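Local coordinates for hemerythrin HHE cation binding domain protein (Mycobacterium kansasii, PDB 6TYJ) that binds metal ions, zinc and iron among them, within a hemerythrin-like helical domain, at residues H54-D59 and E148-S153. Residues are numbered along the deposited sequence; the frame is centred on the assembly and turned at random. Where two conformers were deposited one is given.
Sequences HFRIED and EQYRGS. With ZN (zinc ion), chain B; ZN (zinc ion), chain D.
Tyr150 reaches from helix 133-161 to the outer side of helix 38-65, where its ring lies against Arg56 and Ile57. The Arg56 chain, extended from CG to NE, passes over one face of the ring, with CD 4.2 Å from the Tyr150 centroid and 13° off the ring normal, a CH-pi contact. At the rim, Arg56 CB touches Tyr150 CE2 at 3.4 Å. The guanidinium does not stack: its plane is turned 63° from the ring, and NE forms a salt bridge with Asp52. Ile57 CG2 meets Tyr150 CD2 at 3.7 Å; chi1 of 69° sets CG1 between the backbone N and the carbonyl carbon and leaves CG2 anti to that carbon. The end of the side chain leads away, and Ile57 also packs on Leu16, Met143 and Met147. The contact lays helix 133-161 against the hemerythrin-like bundle, on the side of helix 38-65 facing away from His54. On the interior side, His54 NE2 and Glu58 OE2, one turn apart, bind a zinc ion at 2.1 and 1.9 Å, and His20, His114 and Glu118 complete the site. Glu58 OE1 binds a second zinc with His80 and His114, and Asp59 OD2 a third with His80 and two waters.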
loop_
_atom_site.group_PDB
_atom_site.type_symbol
_atom_site.label_atom_id
_atom_site.label_comp_id
_atom_site.label_asym_id
_atom_site.label_seq_id
_atom_site.Cartn_x
_atom_site.Cartn_y
_atom_site.Cartn_z
ATOM N N HIS A 54 -2.527 -3.027 2.327
ATOM C CA HIS A 54 -1.116 -3.261 2.076
ATOM C C HIS A 54 -0.253 -2.778 3.228
ATOM O O HIS A 54 0.605 -3.529 3.731
ATOM C CB HIS A 54 -0.711 -2.542 0.801
ATOM C CG HIS A 54 0.678 -2.853 0.371
ATOM N ND1 HIS A 54 1.000 -4.005 -0.300
ATOM C CD2 HIS A 54 1.830 -2.156 0.506
ATOM C CE1 HIS A 54 2.296 -4.012 -0.567
ATOM N NE2 HIS A 54 2.819 -2.904 -0.076
ATOM N N PHE A 55 -0.470 -1.530 3.666
ATOM C CA PHE A 55 0.314 -1.010 4.781
ATOM C C PHE A 55 0.036 -1.797 6.049
ATOM O O PHE A 55 0.947 -1.978 6.862
ATOM C CB PHE A 55 0.053 0.482 4.996
ATOM C CG PHE A 55 0.779 1.361 4.013
ATOM C CD1 PHE A 55 1.472 0.806 2.947
ATOM C CD2 PHE A 55 0.794 2.736 4.185
ATOM C CE1 PHE A 55 2.154 1.615 2.029
ATOM C CE2 PHE A 55 1.463 3.543 3.286
ATOM C CZ PHE A 55 2.150 2.979 2.208
ATOM N N ARG A 56 -1.198 -2.280 6.229
ATOM C CA ARG A 56 -1.508 -3.047 7.442
ATOM C C ARG A 56 -0.801 -4.391 7.444
ATOM O O ARG A 56 -0.271 -4.808 8.491
ATOM C CB ARG A 56 -3.013 -3.242 7.571
ATOM C CG ARG A 56 -3.758 -2.006 8.022
ATOM C CD ARG A 56 -5.208 -2.330 8.312
ATOM N NE ARG A 56 -5.987 -1.108 8.411
ATOM C CZ ARG A 56 -6.279 -0.507 9.554
ATOM N NH1 ARG A 56 -5.863 -1.025 10.699
ATOM N NH2 ARG A 56 -7.002 0.603 9.552
ATOM N N ILE A 57 -0.818 -5.119 6.315
ATOM C CA ILE A 57 -0.104 -6.389 6.366
ATOM C C ILE A 57 1.391 -6.161 6.523
ATOM O O ILE A 57 2.051 -6.962 7.220
ATOM C CB ILE A 57 -0.415 -7.327 5.179
ATOM C CG1 ILE A 57 0.142 -6.814 3.857
ATOM C CG2 ILE A 57 -1.918 -7.609 5.082
ATOM C CD1 ILE A 57 -0.004 -7.856 2.761
ATOM N N GLU A 58 1.943 -5.073 5.973
ATOM C CA GLU A 58 3.353 -4.770 6.197
ATOM C C GLU A 58 3.592 -4.464 7.679
ATOM O O GLU A 58 4.487 -5.054 8.310
ATOM C CB GLU A 58 3.805 -3.635 5.240
ATOM C CG GLU A 58 4.035 -4.140 3.829
ATOM C CD GLU A 58 4.397 -3.050 2.882
ATOM O OE1 GLU A 58 4.196 -1.888 3.204
ATOM O OE2 GLU A 58 4.874 -3.410 1.794
ATOM N N ASP A 59 2.760 -3.590 8.280
ATOM C CA ASP A 59 3.009 -3.176 9.652
ATOM C C ASP A 59 2.687 -4.279 10.657
ATOM O O ASP A 59 3.328 -4.350 11.704
ATOM C CB ASP A 59 2.173 -1.945 10.000
ATOM C CG ASP A 59 2.699 -0.676 9.364
ATOM O OD1 ASP A 59 3.909 -0.636 9.021
ATOM O OD2 ASP A 59 1.905 0.270 9.241
ATOM N N GLU A 148 -7.246 -10.784 2.895
ATOM C CA GLU A 148 -8.675 -10.959 2.664
ATOM C C GLU A 148 -9.491 -10.389 3.829
ATOM O O GLU A 148 -10.492 -9.687 3.628
ATOM C CB GLU A 148 -8.986 -12.446 2.472
ATOM C CG GLU A 148 -10.477 -12.752 2.476
ATOM C CD GLU A 148 -11.066 -12.887 1.083
ATOM O OE1 GLU A 148 -10.307 -13.155 0.127
ATOM O OE2 GLU A 148 -12.296 -12.730 0.950
ATOM N N GLN A 149 -9.087 -10.699 5.063
ATOM C CA GLN A 149 -9.786 -10.143 6.215
ATOM C C GLN A 149 -9.736 -8.617 6.212
ATOM O O GLN A 149 -10.756 -7.945 6.433
ATOM C CB GLN A 149 -9.168 -10.703 7.489
ATOM C CG GLN A 149 -9.668 -10.052 8.759
ATOM C CD GLN A 149 -8.688 -10.308 9.887
ATOM O OE1 GLN A 149 -8.251 -11.445 10.087
ATOM N NE2 GLN A 149 -8.313 -9.261 10.589
ATOM N N TYR A 150 -8.555 -8.047 5.952
ATOM C CA TYR A 150 -8.443 -6.592 5.961
ATOM C C TYR A 150 -9.215 -5.967 4.801
ATOM O O TYR A 150 -9.765 -4.867 4.931
ATOM C CB TYR A 150 -6.975 -6.166 5.878
ATOM C CG TYR A 150 -6.152 -6.397 7.124
ATOM C CD1 TYR A 150 -6.742 -6.673 8.338
ATOM C CD2 TYR A 150 -4.768 -6.258 7.066
ATOM C CE1 TYR A 150 -5.968 -6.870 9.477
ATOM C CE2 TYR A 150 -3.986 -6.438 8.185
ATOM C CZ TYR A 150 -4.595 -6.752 9.381
ATOM O OH TYR A 150 -3.817 -6.961 10.515
ATOM N N ARG A 151 -9.274 -6.641 3.657
ATOM C CA ARG A 151 -10.076 -6.078 2.580
ATOM C C ARG A 151 -11.552 -6.052 2.955
ATOM O O ARG A 151 -12.257 -5.087 2.647
ATOM C CB ARG A 151 -9.850 -6.840 1.274
ATOM C CG ARG A 151 -10.482 -6.101 0.094
ATOM C CD ARG A 151 -10.235 -6.779 -1.256
ATOM N NE ARG A 151 -8.848 -6.750 -1.715
ATOM C CZ ARG A 151 -8.012 -7.784 -1.693
ATOM N NH1 ARG A 151 -8.402 -8.970 -1.206
ATOM N NH2 ARG A 151 -6.783 -7.636 -2.164
ATOM N N GLY A 152 -12.026 -7.092 3.648
ATOM C CA GLY A 152 -13.401 -7.084 4.126
ATOM C C GLY A 152 -13.690 -5.912 5.042
ATOM O O GLY A 152 -14.709 -5.238 4.902
ATOM N N SER A 153 -12.803 -5.669 6.018
ATOM C CA SER A 153 -13.061 -4.558 6.928
ATOM C C SER A 153 -12.870 -3.208 6.245
ATOM O O SER A 153 -13.608 -2.265 6.556
ATOM C CB SER A 153 -12.199 -4.686 8.194
ATOM O OG SER A 153 -10.822 -4.765 7.896
HETATM ZN ZN ZN B . 4.881 -2.516 0.086
HETATM ZN ZN ZN D . 2.844 1.805 8.465
HETATM O O HOH W 1 4.018 2.683 9.691
HETATM O O HOH W 2 1.295 3.025 8.147
#